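Protein URE2 (Lodderomyces elongisporus NRRL YB-4239, PDB 4EXJ) is of unestablished function but, as a Ure2-like member of the glutathione S-transferase superfamily, may act in transcription regulation or glutathione-dependent chemistry. Local coordinates at residues L18-L23 against Y74-Y79. Numbering follows the deposited sequence.
Sequences LVLGKL and YIADTY
Leu20 and Ile75 meet alongside one another, each side chain reaching past the other from its own helix. One methyl of the leucine does most of the touching: Leu20 CD2 lies 3.6 Å from Ile75 CG2 and 3.8 Å from the branch carbon Ile75 CB, while Leu20 CG is also 3.8 Å from Ile75 CG2. Leu20 points at the partner helix from CB onward, and with CG anti to the backbone N (chi1 179°) its CD2 methyl is set against Ile75. On the isoleucine, the short branch CG2 faces the leucine. Leu20 CD2 also lies against the backbone of Ala76, 3.9 Å from Ala76 N, with the methyl Ala76 CB more loosely placed at 4.4 Å. No hydrogen bond joins 18-23 to 74-79; this is a small, buried contact between apolar side chains.

Further out, Ile163 and Ile166 of helix 163-179 pack on Leu20, and Ile28 of strand 28-32 packs on Ile75. Within 74-79, Thr78 OG1 gives Tyr74 O a 2.8 Å bond, and Thr78 N reaches that oxygen from the opposite face of its carbonyl plane. The Tyr74 ring itself meets Trp97 of the second subunit edge-to-face.

Both helices pack against strand 28-32 of the mixed four-stranded sheet, 15-23 through Leu18 on Val30 and Met32, 68-79 through Ile75 and Tyr79 on Ile28. Helix 15-23 also meets helix 163-179, and the two helices lie together as in the thioredoxin-like N-terminal domain of glutathione S-transferases.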
loop_
_atom_site.group_PDB
_atom_site.type_symbol
_atom_site.label_atom_id
_atom_site.label_comp_id
_atom_site.label_asym_id
_atom_site.label_seq_id
_atom_site.Cartn_x
_atom_site.Cartn_y
_atom_site.Cartn_z
ATOM N N LEU B 18 5.458 15.055 7.098
ATOM C CA LEU B 18 5.549 16.334 7.720
ATOM C C LEU B 18 5.650 16.225 9.227
ATOM O O LEU B 18 6.521 16.774 9.831
ATOM C CB LEU B 18 4.295 17.107 7.369
ATOM C CG LEU B 18 4.102 18.506 7.909
ATOM C CD1 LEU B 18 5.143 19.377 7.334
ATOM C CD2 LEU B 18 2.735 19.012 7.483
ATOM N N VAL B 19 4.774 15.442 9.813
ATOM C CA VAL B 19 4.868 15.170 11.245
ATOM C C VAL B 19 6.229 14.558 11.628
ATOM O O VAL B 19 6.870 15.015 12.574
ATOM C CB VAL B 19 3.727 14.244 11.726
ATOM C CG1 VAL B 19 3.977 13.721 13.145
ATOM C CG2 VAL B 19 2.374 14.982 11.629
ATOM N N LEU B 20 6.645 13.496 10.926
ATOM C CA LEU B 20 7.921 12.851 11.267
ATOM C C LEU B 20 9.108 13.815 11.155
ATOM O O LEU B 20 9.938 13.885 12.063
ATOM C CB LEU B 20 8.179 11.609 10.408
ATOM C CG LEU B 20 9.520 10.929 10.720
ATOM C CD1 LEU B 20 9.556 10.434 12.127
ATOM C CD2 LEU B 20 9.709 9.754 9.770
ATOM N N GLY B 21 9.186 14.548 10.053
ATOM C CA GLY B 21 10.282 15.515 9.865
ATOM C C GLY B 21 10.363 16.514 11.010
ATOM O O GLY B 21 11.447 16.822 11.509
ATOM N N LYS B 22 9.213 17.034 11.418
ATOM C CA LYS B 22 9.175 17.985 12.536
ATOM C C LYS B 22 9.530 17.362 13.884
ATOM O O LYS B 22 10.249 17.974 14.674
ATOM C CB LYS B 22 7.824 18.679 12.597
ATOM C CG LYS B 22 7.565 19.525 11.364
ATOM C CD LYS B 22 6.566 20.635 11.640
ATOM C CE LYS B 22 6.842 21.838 10.748
ATOM N NZ LYS B 22 6.254 23.076 11.328
ATOM N N LEU B 23 9.057 16.146 14.149
ATOM C CA LEU B 23 9.418 15.456 15.400
ATOM C C LEU B 23 10.921 15.253 15.519
ATOM O O LEU B 23 11.465 15.248 16.625
ATOM C CB LEU B 23 8.715 14.098 15.524
ATOM C CG LEU B 23 7.200 14.129 15.753
ATOM C CD1 LEU B 23 6.677 12.695 15.819
ATOM C CD2 LEU B 23 6.855 14.878 17.029
ATOM N N TYR B 74 11.955 6.419 4.477
ATOM C CA TYR B 74 13.148 7.116 4.010
ATOM C C TYR B 74 13.632 8.134 5.028
ATOM O O TYR B 74 14.821 8.199 5.324
ATOM C CB TYR B 74 12.888 7.810 2.681
ATOM C CG TYR B 74 14.080 8.630 2.259
ATOM C CD1 TYR B 74 15.097 8.053 1.507
ATOM C CD2 TYR B 74 14.206 9.957 2.662
ATOM C CE1 TYR B 74 16.219 8.800 1.132
ATOM C CE2 TYR B 74 15.312 10.709 2.294
ATOM C CZ TYR B 74 16.311 10.123 1.530
ATOM O OH TYR B 74 17.416 10.876 1.177
ATOM N N ILE B 75 12.711 8.932 5.570
ATOM C CA ILE B 75 13.073 9.952 6.548
ATOM C C ILE B 75 13.620 9.327 7.820
ATOM O O ILE B 75 14.629 9.780 8.352
ATOM C CB ILE B 75 11.895 10.893 6.864
ATOM C CG1 ILE B 75 11.612 11.781 5.646
ATOM C CG2 ILE B 75 12.207 11.718 8.117
ATOM C CD1 ILE B 75 10.259 12.516 5.676
ATOM N N ALA B 76 12.984 8.258 8.283
ATOM C CA ALA B 76 13.494 7.551 9.445
ATOM C C ALA B 76 14.907 7.019 9.190
ATOM O O ALA B 76 15.807 7.233 9.998
ATOM C CB ALA B 76 12.556 6.438 9.861
ATOM N N ASP B 77 15.098 6.337 8.071
ATOM C CA ASP B 77 16.401 5.739 7.790
ATOM C C ASP B 77 17.463 6.825 7.698
ATOM O O ASP B 77 18.586 6.664 8.186
ATOM C CB ASP B 77 16.376 4.959 6.478
ATOM C CG ASP B 77 17.664 4.205 6.227
ATOM O OD1 ASP B 77 17.887 3.183 6.903
ATOM O OD2 ASP B 77 18.446 4.631 5.353
ATOM N N THR B 78 17.093 7.936 7.074
ATOM C CA THR B 78 18.056 8.972 6.749
ATOM C C THR B 78 18.365 9.891 7.935
ATOM O O THR B 78 19.528 10.216 8.164
ATOM C CB THR B 78 17.577 9.770 5.523
ATOM O OG1 THR B 78 17.361 8.866 4.433
ATOM C CG2 THR B 78 18.586 10.838 5.119
ATOM N N TYR B 79 17.341 10.264 8.707
ATOM C CA TYR B 79 17.461 11.304 9.745
ATOM C C TYR B 79 17.232 10.862 11.187
ATOM O O TYR B 79 17.579 11.580 12.129
ATOM C CB TYR B 79 16.526 12.473 9.427
ATOM C CG TYR B 79 16.814 13.122 8.104
ATOM C CD1 TYR B 79 17.925 13.948 7.935
ATOM C CD2 TYR B 79 15.973 12.918 7.018
ATOM C CE1 TYR B 79 18.185 14.550 6.712
ATOM C CE2 TYR B 79 16.228 13.512 5.800
ATOM C CZ TYR B 79 17.333 14.320 5.652
ATOM O OH TYR B 79 17.566 14.899 4.431
#